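Local atomic coordinates of GH86A beta-porphyranase (Bacteroides plebeius, PDB entry 4AW7), a protein that hydrolyses the sulfated red-seaweed polysaccharide porphyran at beta-D-galactopyranose-(1->4)-alpha-L-galactopyranose-6-sulfate linkages, releasing mostly a sulfated disaccharide. Residues T28-S33 / I471-Y476; V35-R40 / K369-D374; S41-I46 / D309-S314. All coordinates share one frame; numbering follows the deposited sequence.

Interaction 1: T28-S33 / I471-Y476; sequences TRRFLS and IIRNKY
Phe31 O takes the N-H of Arg473 in an almost straight bond, 2.8 Å from O to N and 174° at the hydrogen. Before it, Ile471 N donates to Arg29 O and Phe31 N to Ile471 O; after it, Ser33 N donates to Arg473 O. Ile471 O also meets the CA-H of Arg30, with Arg30 CA 3.3 Å away. This is parallel beta pairing, the strand axes 18° apart, and it makes 29-32 the outermost strand of a five-stranded mixed sheet, next to 469-484; Arg30 also bonds through its backbone to Arg372. Arg30, Leu32, Ile471 and Arg473 share one face. There Ile471 CG2 lies 3.8 Å from Arg30 CB, and Thr28 CG2 reaches the same methyl. Arg473 CG stands opposite the backbone N (chi1 -172°), then the chain folds at chi2 and chi3, which lays its guanidinium against Leu32: Leu32 CB sits over one face, 3.8 Å from Arg473 NH2, while Lys475 CE packs on the opposite face. Ser33 OG lies at the guanidinium edge, in plane, and bonds to Asp309. Arg473 NH2 forms a salt bridge with Asp309 and a bond to Glu306 O. A leucine in place of Arg473 would probably leave the Asp309 carboxylate without its charged mate and Leu32 CB without the flat group against it. On the other face, Phe31 CB and Ile472 CG1 touch at 4.1 Å.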
loop_
_atom_site.group_PDB
_atom_site.type_symbol
_atom_site.label_atom_id
_atom_site.label_comp_id
_atom_site.label_asym_id
_atom_site.label_seq_id
_atom_site.Cartn_x
_atom_site.Cartn_y
_atom_site.Cartn_z
ATOM N N THR A 28 16.975 -3.167 -20.578
ATOM C CA THR A 28 17.575 -2.918 -19.259
ATOM C C THR A 28 16.650 -3.482 -18.203
ATOM O O THR A 28 15.510 -3.038 -18.086
ATOM C CB THR A 28 17.816 -1.422 -19.051
ATOM O OG1 THR A 28 18.759 -0.971 -20.033
ATOM C CG2 THR A 28 18.382 -1.127 -17.665
ATOM N N ARG A 29 17.138 -4.465 -17.462
ATOM C CA ARG A 29 16.387 -5.028 -16.364
ATOM C C ARG A 29 16.430 -4.058 -15.176
ATOM O O ARG A 29 17.493 -3.532 -14.877
ATOM C CB ARG A 29 16.968 -6.387 -15.994
ATOM C CG ARG A 29 16.290 -7.058 -14.823
ATOM C CD ARG A 29 16.595 -8.509 -14.730
ATOM N NE ARG A 29 18.043 -8.799 -14.746
ATOM C CZ ARG A 29 18.583 -9.929 -14.312
ATOM N NH1 ARG A 29 17.824 -10.897 -13.788
ATOM N NH2 ARG A 29 19.909 -10.037 -14.323
ATOM N N ARG A 30 15.330 -3.873 -14.473
ATOM C CA ARG A 30 15.272 -2.966 -13.336
ATOM C C ARG A 30 15.016 -3.751 -12.059
ATOM O O ARG A 30 14.194 -4.684 -12.026
ATOM C CB ARG A 30 14.222 -1.871 -13.570
ATOM C CG ARG A 30 14.065 -0.879 -12.412
ATOM C CD ARG A 30 13.452 0.428 -12.891
ATOM N NE ARG A 30 13.220 1.353 -11.786
ATOM C CZ ARG A 30 12.110 1.412 -11.063
ATOM N NH1 ARG A 30 11.067 0.605 -11.307
ATOM N NH2 ARG A 30 12.059 2.289 -10.063
ATOM N N PHE A 31 15.737 -3.372 -10.998
ATOM C CA PHE A 31 15.584 -3.951 -9.681
ATOM C C PHE A 31 15.168 -2.892 -8.699
ATOM O O PHE A 31 15.638 -1.742 -8.758
ATOM C CB PHE A 31 16.932 -4.522 -9.167
ATOM C CG PHE A 31 17.374 -5.786 -9.853
ATOM C CD1 PHE A 31 17.989 -5.743 -11.072
ATOM C CD2 PHE A 31 17.158 -7.014 -9.256
ATOM C CE1 PHE A 31 18.384 -6.954 -11.676
ATOM C CE2 PHE A 31 17.566 -8.195 -9.859
ATOM C CZ PHE A 31 18.198 -8.130 -11.070
ATOM N N LEU A 32 14.297 -3.277 -7.773
ATOM C CA LEU A 32 14.056 -2.546 -6.533
ATOM C C LEU A 32 14.890 -3.247 -5.513
ATOM O O LEU A 32 14.561 -4.346 -5.065
ATOM C CB LEU A 32 12.555 -2.562 -6.172
ATOM C CG LEU A 32 11.592 -2.086 -7.250
ATOM C CD1 LEU A 32 10.167 -2.117 -6.740
ATOM C CD2 LEU A 32 11.932 -0.744 -7.831
ATOM N N SER A 33 16.036 -2.656 -5.190
ATOM C CA SER A 33 17.083 -3.309 -4.377
ATOM C C SER A 33 17.325 -4.720 -4.881
ATOM O O SER A 33 17.834 -4.875 -5.980
ATOM C CB SER A 33 16.790 -3.226 -2.903
ATOM O OG SER A 33 16.529 -1.942 -2.561
ATOM N N ILE A 471 19.549 -1.759 -14.014
ATOM C CA ILE A 471 19.523 -0.538 -13.226
ATOM C C ILE A 471 18.883 -0.887 -11.893
ATOM O O ILE A 471 17.863 -1.616 -11.865
ATOM C CB ILE A 471 18.807 0.607 -13.975
ATOM C CG1 ILE A 471 19.074 1.969 -13.307
ATOM C CG2 ILE A 471 17.301 0.343 -14.179
ATOM C CD1 ILE A 471 18.561 3.175 -14.130
ATOM N N ILE A 472 19.511 -0.491 -10.792
ATOM C CA ILE A 472 19.098 -0.895 -9.455
ATOM C C ILE A 472 18.668 0.339 -8.673
ATOM O O ILE A 472 19.456 1.266 -8.503
ATOM C CB ILE A 472 20.198 -1.642 -8.667
ATOM C CG1 ILE A 472 20.680 -2.872 -9.481
ATOM C CG2 ILE A 472 19.688 -2.010 -7.282
ATOM C CD1 ILE A 472 21.749 -3.710 -8.778
ATOM N N ARG A 473 17.415 0.341 -8.235
ATOM C CA ARG A 473 16.870 1.419 -7.419
ATOM C C ARG A 473 17.128 1.150 -5.942
ATOM O O ARG A 473 16.702 0.128 -5.411
ATOM C CB ARG A 473 15.362 1.589 -7.644
ATOM C CG ARG A 473 14.756 2.816 -6.969
ATOM C CD ARG A 473 14.397 2.670 -5.526
ATOM N NE ARG A 473 13.172 1.917 -5.270
ATOM C CZ ARG A 473 13.054 0.896 -4.438
ATOM N NH1 ARG A 473 14.092 0.258 -3.959
ATOM N NH2 ARG A 473 11.847 0.487 -4.083
ATOM N N ASN A 474 17.865 2.040 -5.293
ATOM C CA ASN A 474 18.053 1.991 -3.850
ATOM C C ASN A 474 17.534 3.279 -3.241
ATOM O O ASN A 474 17.589 4.343 -3.848
ATOM C CB ASN A 474 19.504 1.732 -3.473
ATOM C CG ASN A 474 19.839 0.248 -3.534
ATOM O OD1 ASN A 474 20.606 -0.179 -4.409
ATOM N ND2 ASN A 474 19.255 -0.529 -2.644
ATOM N N LYS A 475 17.041 3.172 -2.008
ATOM C CA LYS A 475 16.608 4.307 -1.222
ATOM C C LYS A 475 17.545 4.474 -0.045
ATOM O O LYS A 475 17.944 3.490 0.587
ATOM C CB LYS A 475 15.174 4.080 -0.692
ATOM C CG LYS A 475 14.142 4.089 -1.801
ATOM C CD LYS A 475 12.735 3.847 -1.261
ATOM C CE LYS A 475 11.726 3.865 -2.345
ATOM N NZ LYS A 475 10.370 3.781 -1.798
ATOM N N TYR A 476 17.848 5.731 0.256
ATOM C CA TYR A 476 18.748 6.087 1.346
ATOM C C TYR A 476 18.009 7.059 2.260
ATOM O O TYR A 476 17.360 7.986 1.793
ATOM C CB TYR A 476 20.032 6.699 0.823
ATOM C CG TYR A 476 20.776 5.779 -0.086
ATOM C CD1 TYR A 476 21.630 4.828 0.425
ATOM C CD2 TYR A 476 20.630 5.850 -1.454
ATOM C CE1 TYR A 476 22.352 3.987 -0.394
ATOM C CE2 TYR A 476 21.319 4.959 -2.293
ATOM C CZ TYR A 476 22.196 4.055 -1.761
ATOM O OH TYR A 476 22.938 3.201 -2.552
#

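Interaction 2: V35-R40 / K369-D374; sequences VSELDR and KGERVD
Arg372 stretches its side chain across the carbonyl of Ser36 and holds that oxygen from opposite faces of its plane: backbone N on one, NH1 on the other, each 3.0 Å from Ser36 O. This belongs to a single beta bridge between Glu37 and Glu371, where the irregular segment 35-40 runs nearly antiparallel to the start of strand 371-377. The Arg372 chain, extended from CG to NE, runs along Ser36 O (CG 3.3 Å and CD 3.5 Å away), and the turn at chi4 (79°) points NH1 at that oxygen, with Glu37 O at the guanidinium edge as a second, weak acceptor. Its NH2 turns to Met305 O and Gln308 and passes Leu38 CD1 at 4.1 Å, the side chains crossing at about a right angle. The other bond of the bridge runs from Leu38 N to Gly370 O, 2.9 Å long and close to straight.

The side chains of Glu37 and Glu371 cross at a slant, their carboxylate planes 24° apart. Glu37 OE2 rests on Glu371 CG at 3.5 Å; the two OE2 atoms stay 4.4 Å apart, and that of Glu371 is paired with Arg29, which would ease the repulsion. A bend at chi2 (-82°) brings Glu37 OE1 over Gly370. There one water joins the segments, donating to Glu37 OE1 and Leu38 O while accepting from Gly370 N at 2.8 Å.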
loop_
_atom_site.group_PDB
_atom_site.type_symbol
_atom_site.label_atom_id
_atom_site.label_comp_id
_atom_site.label_asym_id
_atom_site.label_seq_id
_atom_site.Cartn_x
_atom_site.Cartn_y
_atom_site.Cartn_z
ATOM N N VAL A 35 15.188 -7.200 -5.817
ATOM C CA VAL A 35 14.152 -7.903 -6.567
ATOM C C VAL A 35 13.802 -7.189 -7.846
ATOM O O VAL A 35 13.581 -5.977 -7.856
ATOM C CB VAL A 35 12.909 -8.199 -5.695
ATOM C CG1 VAL A 35 12.144 -6.933 -5.297
ATOM C CG2 VAL A 35 11.960 -9.227 -6.343
ATOM N N SER A 36 13.660 -7.952 -8.919
ATOM C CA SER A 36 13.149 -7.463 -10.203
ATOM C C SER A 36 11.762 -7.987 -10.545
ATOM O O SER A 36 10.898 -7.246 -11.009
ATOM C CB SER A 36 14.119 -7.778 -11.350
ATOM O OG SER A 36 13.622 -7.373 -12.599
ATOM N N GLU A 37 11.563 -9.299 -10.370
ATOM C CA GLU A 37 10.287 -9.925 -10.714
ATOM C C GLU A 37 9.133 -9.279 -9.991
ATOM O O GLU A 37 9.191 -9.085 -8.777
ATOM C CB GLU A 37 10.341 -11.404 -10.349
ATOM C CG GLU A 37 11.250 -12.297 -11.161
ATOM C CD GLU A 37 10.671 -12.784 -12.473
ATOM O OE1 GLU A 37 9.518 -12.479 -12.806
ATOM O OE2 GLU A 37 11.407 -13.515 -13.185
ATOM N N LEU A 38 8.047 -9.059 -10.707
ATOM C CA LEU A 38 6.783 -8.683 -10.078
ATOM C C LEU A 38 6.258 -9.839 -9.244
ATOM O O LEU A 38 6.155 -10.986 -9.721
ATOM C CB LEU A 38 5.744 -8.327 -11.140
ATOM C CG LEU A 38 4.384 -7.872 -10.626
ATOM C CD1 LEU A 38 4.487 -6.595 -9.767
ATOM C CD2 LEU A 38 3.446 -7.629 -11.783
ATOM N N ASP A 39 5.930 -9.571 -7.992
ATOM C CA ASP A 39 5.320 -10.552 -7.119
ATOM C C ASP A 39 3.822 -10.292 -7.135
ATOM O O ASP A 39 3.310 -9.432 -6.409
ATOM C CB ASP A 39 5.903 -10.492 -5.695
ATOM C CG ASP A 39 5.418 -11.604 -4.825
ATOM O OD1 ASP A 39 4.352 -12.157 -5.145
ATOM O OD2 ASP A 39 6.117 -11.907 -3.817
ATOM N N ARG A 40 3.100 -11.033 -7.978
ATOM C CA ARG A 40 1.665 -10.805 -8.090
ATOM C C ARG A 40 0.958 -10.970 -6.744
ATOM O O ARG A 40 -0.027 -10.280 -6.490
ATOM C CB ARG A 40 1.049 -11.739 -9.121
ATOM C CG ARG A 40 1.396 -11.413 -10.562
ATOM C CD ARG A 40 0.676 -12.375 -11.540
ATOM N NE ARG A 40 -0.759 -12.356 -11.362
ATOM C CZ ARG A 40 -1.580 -11.473 -11.906
ATOM N NH1 ARG A 40 -1.138 -10.550 -12.749
ATOM N NH2 ARG A 40 -2.877 -11.503 -11.615
ATOM N N LYS A 369 3.092 -10.026 -15.371
ATOM C CA LYS A 369 4.173 -10.556 -14.548
ATOM C C LYS A 369 5.491 -10.402 -15.306
ATOM O O LYS A 369 5.505 -9.951 -16.467
ATOM C CB LYS A 369 3.893 -11.994 -14.163
ATOM C CG LYS A 369 3.941 -12.889 -15.332
ATOM C CD LYS A 369 3.787 -14.392 -15.036
ATOM C CE LYS A 369 2.484 -14.711 -14.440
ATOM N NZ LYS A 369 1.991 -16.042 -14.911
ATOM N N GLY A 370 6.575 -10.830 -14.687
ATOM C CA GLY A 370 7.877 -10.756 -15.287
ATOM C C GLY A 370 8.830 -9.863 -14.562
ATOM O O GLY A 370 8.496 -9.262 -13.532
ATOM N N GLU A 371 10.024 -9.727 -15.102
ATOM C CA GLU A 371 11.037 -8.849 -14.547
ATOM C C GLU A 371 10.745 -7.421 -14.919
ATOM O O GLU A 371 10.437 -7.093 -16.062
ATOM C CB GLU A 371 12.412 -9.243 -15.047
ATOM C CG GLU A 371 12.884 -10.580 -14.422
ATOM C CD GLU A 371 14.199 -11.063 -14.951
ATOM O OE1 GLU A 371 14.299 -11.202 -16.175
ATOM O OE2 GLU A 371 15.094 -11.346 -14.135
ATOM N N ARG A 372 10.850 -6.526 -13.958
ATOM C CA ARG A 372 10.790 -5.118 -14.251
ATOM C C ARG A 372 11.841 -4.762 -15.288
ATOM O O ARG A 372 12.961 -5.278 -15.249
ATOM C CB ARG A 372 11.045 -4.309 -12.976
ATOM C CG ARG A 372 9.906 -4.314 -12.014
ATOM C CD ARG A 372 10.349 -3.816 -10.655
ATOM N NE ARG A 372 9.214 -3.624 -9.740
ATOM C CZ ARG A 372 8.601 -4.599 -9.080
ATOM N NH1 ARG A 372 8.997 -5.869 -9.129
ATOM N NH2 ARG A 372 7.544 -4.306 -8.341
ATOM N N VAL A 373 11.467 -3.847 -16.178
ATOM C CA VAL A 373 12.422 -3.230 -17.095
ATOM C C VAL A 373 12.425 -1.733 -16.894
ATOM O O VAL A 373 11.520 -1.175 -16.265
ATOM C CB VAL A 373 12.190 -3.605 -18.575
ATOM C CG1 VAL A 373 12.324 -5.156 -18.718
ATOM C CG2 VAL A 373 10.836 -3.096 -19.070
ATOM N N ASP A 374 13.451 -1.058 -17.412
ATOM C CA ASP A 374 13.558 0.353 -17.100
ATOM C C ASP A 374 12.442 1.151 -17.740
ATOM O O ASP A 374 12.110 0.937 -18.901
ATOM C CB ASP A 374 14.933 0.914 -17.449
ATOM C CG ASP A 374 15.219 2.197 -16.730
ATOM O OD1 ASP A 374 14.706 2.390 -15.623
ATOM O OD2 ASP A 374 15.922 3.045 -17.265
HETATM O O HOH W 1 6.836 -12.032 -12.122
#

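Interaction 3: S41-I46 / D309-S314; sequences SKYFNI and DNLFIS
The two segments come closest at Lys42 and Ile313, CA to CA 4.3 Å, where Ser314 N makes a weak, bent bond to Lys42 O. This is the seam of a parallel beta/alpha barrel, the catalytic fold of this hydrolase: 45-46 is its first strand and 311-316 its last, and in this part of the seam side chains do much of the joining. Ser314 OG strengthens the backbone link by donating to the same Lys42 O at 2.8 Å, in the carbonyl plane and on a lone pair; its chi1 of 68° sets the hydroxyl between the backbone N and the carbonyl carbon, facing 41-46. Lys42, extended beyond CG, runs along the corner of 309-314, its CG 3.5 Å from Phe312 O. Lys42 NZ donates to Leu311 O at 2.8 Å, with Gln308 O as a further acceptor.

Tyr43 starts away from the second segment, but its ring swings back to Leu311. The methyl CD2 of Leu311 meets the CE1 side of the ring, 3.4 Å from Tyr43 CE1, a tight fit, while the phenol OH bonds to Leu304 O near the C-terminal end of helix 293-305. That helix lies on this side of the contact, with Leu301 against Tyr43 and Leu304 against Ser314.

The side chain of Asn45 is about 7 Å from that of substrate-binding His47, two residues on. Both N-H groups of its amide are used in plane, which fixes its rotation: one goes to Ser41 O, entering from above that carbonyl's plane, and the other points nearly along the C=O of Ser314, with Asn45 ND2 3.0 Å from Ser314 O.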
loop_
_atom_site.group_PDB
_atom_site.type_symbol
_atom_site.label_atom_id
_atom_site.label_comp_id
_atom_site.label_asym_id
_atom_site.label_seq_id
_atom_site.Cartn_x
_atom_site.Cartn_y
_atom_site.Cartn_z
ATOM N N SER A 41 1.442 -11.907 -5.909
ATOM C CA SER A 41 0.819 -12.163 -4.624
ATOM C C SER A 41 0.906 -11.013 -3.645
ATOM O O SER A 41 0.270 -11.038 -2.607
ATOM C CB SER A 41 1.387 -13.411 -3.985
ATOM O OG SER A 41 2.636 -13.162 -3.344
ATOM N N LYS A 42 1.726 -10.016 -3.950
ATOM C CA LYS A 42 1.779 -8.800 -3.126
ATOM C C LYS A 42 0.724 -7.780 -3.474
ATOM O O LYS A 42 0.558 -6.830 -2.714
ATOM C CB LYS A 42 3.197 -8.185 -3.138
ATOM C CG LYS A 42 4.201 -9.038 -2.377
ATOM C CD LYS A 42 5.585 -8.450 -2.318
ATOM C CE LYS A 42 6.512 -9.249 -1.389
ATOM N NZ LYS A 42 7.795 -8.524 -1.176
ATOM N N TYR A 43 -0.003 -7.973 -4.571
ATOM C CA TYR A 43 -0.904 -6.967 -5.148
ATOM C C TYR A 43 -2.272 -7.457 -5.537
ATOM O O TYR A 43 -3.283 -6.840 -5.186
ATOM C CB TYR A 43 -0.237 -6.281 -6.373
ATOM C CG TYR A 43 1.096 -5.692 -6.027
ATOM C CD1 TYR A 43 1.180 -4.548 -5.211
ATOM C CD2 TYR A 43 2.278 -6.285 -6.399
ATOM C CE1 TYR A 43 2.398 -4.050 -4.809
ATOM C CE2 TYR A 43 3.505 -5.792 -6.009
ATOM C CZ TYR A 43 3.564 -4.658 -5.209
ATOM O OH TYR A 43 4.812 -4.217 -4.791
ATOM N N PHE A 44 -2.320 -8.522 -6.339
ATOM C CA PHE A 44 -3.562 -8.957 -6.958
ATOM C C PHE A 44 -4.275 -9.953 -6.078
ATOM O O PHE A 44 -4.176 -11.175 -6.274
ATOM C CB PHE A 44 -3.292 -9.456 -8.394
ATOM C CG PHE A 44 -2.589 -8.423 -9.228
ATOM C CD1 PHE A 44 -3.182 -7.182 -9.443
ATOM C CD2 PHE A 44 -1.293 -8.610 -9.679
ATOM C CE1 PHE A 44 -2.503 -6.182 -10.127
ATOM C CE2 PHE A 44 -0.650 -7.617 -10.376
ATOM C CZ PHE A 44 -1.270 -6.414 -10.589
ATOM N N ASN A 45 -4.916 -9.405 -5.065
ATOM C CA ASN A 45 -5.574 -10.125 -3.985
ATOM C C ASN A 45 -6.979 -9.567 -3.840
ATOM O O ASN A 45 -7.277 -8.457 -4.265
ATOM C CB ASN A 45 -4.802 -9.938 -2.674
ATOM C CG ASN A 45 -3.387 -10.473 -2.762
ATOM O OD1 ASN A 45 -3.188 -11.607 -3.211
ATOM N ND2 ASN A 45 -2.373 -9.687 -2.362
ATOM N N ILE A 46 -7.820 -10.339 -3.158
ATOM C CA ILE A 46 -9.101 -9.852 -2.660
ATOM C C ILE A 46 -9.094 -9.923 -1.119
ATOM O O ILE A 46 -8.344 -10.673 -0.510
ATOM C CB ILE A 46 -10.342 -10.594 -3.235
ATOM C CG1 ILE A 46 -10.241 -12.124 -3.049
ATOM C CG2 ILE A 46 -10.538 -10.215 -4.660
ATOM C CD1 ILE A 46 -11.514 -12.914 -3.391
ATOM N N ASP A 309 10.063 -4.248 -2.642
ATOM C CA ASP A 309 11.172 -4.689 -1.822
ATOM C C ASP A 309 11.007 -4.379 -0.354
ATOM O O ASP A 309 11.766 -4.915 0.469
ATOM C CB ASP A 309 12.508 -4.121 -2.320
ATOM C CG ASP A 309 12.549 -2.624 -2.445
ATOM O OD1 ASP A 309 11.528 -1.971 -2.671
ATOM O OD2 ASP A 309 13.675 -2.073 -2.367
ATOM N N ASN A 310 10.062 -3.522 -0.014
ATOM C CA ASN A 310 9.710 -3.242 1.379
ATOM C C ASN A 310 8.223 -3.428 1.673
ATOM O O ASN A 310 7.666 -2.744 2.532
ATOM C CB ASN A 310 10.152 -1.840 1.800
ATOM C CG ASN A 310 10.255 -1.720 3.313
ATOM O OD1 ASN A 310 10.722 -2.641 3.985
ATOM N ND2 ASN A 310 9.722 -0.604 3.884
ATOM N N LEU A 311 7.591 -4.370 0.984
ATOM C CA LEU A 311 6.140 -4.583 1.092
ATOM C C LEU A 311 5.882 -6.065 1.299
ATOM O O LEU A 311 6.183 -6.887 0.443
ATOM C CB LEU A 311 5.440 -4.086 -0.164
ATOM C CG LEU A 311 3.894 -4.222 -0.148
ATOM C CD1 LEU A 311 3.229 -3.213 0.795
ATOM C CD2 LEU A 311 3.360 -4.058 -1.574
ATOM N N PHE A 312 5.284 -6.415 2.439
ATOM C CA PHE A 312 4.854 -7.786 2.618
ATOM C C PHE A 312 3.690 -8.195 1.705
ATOM O O PHE A 312 3.687 -9.272 1.080
ATOM C CB PHE A 312 4.373 -8.048 4.061
ATOM C CG PHE A 312 5.452 -8.231 5.102
ATOM C CD1 PHE A 312 6.587 -8.950 4.883
ATOM C CD2 PHE A 312 5.258 -7.730 6.379
ATOM C CE1 PHE A 312 7.524 -9.161 5.888
ATOM C CE2 PHE A 312 6.185 -7.935 7.387
ATOM C CZ PHE A 312 7.302 -8.654 7.143
ATOM N N ILE A 313 2.686 -7.333 1.660
ATOM C CA ILE A 313 1.410 -7.634 1.020
ATOM C C ILE A 313 0.604 -6.346 0.961
ATOM O O ILE A 313 0.753 -5.494 1.836
ATOM C CB ILE A 313 0.657 -8.761 1.769
ATOM C CG1 ILE A 313 -0.510 -9.322 0.952
ATOM C CG2 ILE A 313 0.226 -8.316 3.168
ATOM C CD1 ILE A 313 -1.080 -10.672 1.459
ATOM N N SER A 314 -0.309 -6.278 0.009
ATOM C CA SER A 314 -1.322 -5.242 -0.083
ATOM C C SER A 314 -2.620 -5.908 -0.512
ATOM O O SER A 314 -2.602 -6.917 -1.233
ATOM C CB SER A 314 -0.935 -4.082 -0.988
ATOM O OG SER A 314 -0.860 -4.436 -2.353
#

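Going from the N terminus, 28-33 comes first and is joined by 471-476 in interaction 1, closing a loop of 437 residues. Interaction 2, between 35-40 and 369-374, lies inside that loop, and interaction 3, between 41-46 and 309-314, lies inside both, so the three nest without crossing. The chain thus passes from the outermost strand of a C-terminal sheet, past the start of strand 371-377, to the barrel seam. Ser36 OG reaches back to Arg30 O, joining interactions 1 and 2; Leu38 on Tyr43 and Val35 on Asp309 join 2 and 3; Ser33 and Arg473 bring Asp309 into interaction 1. Together they tie the catalytic barrel to the beta-sheets formed by the C-terminal part of the chain.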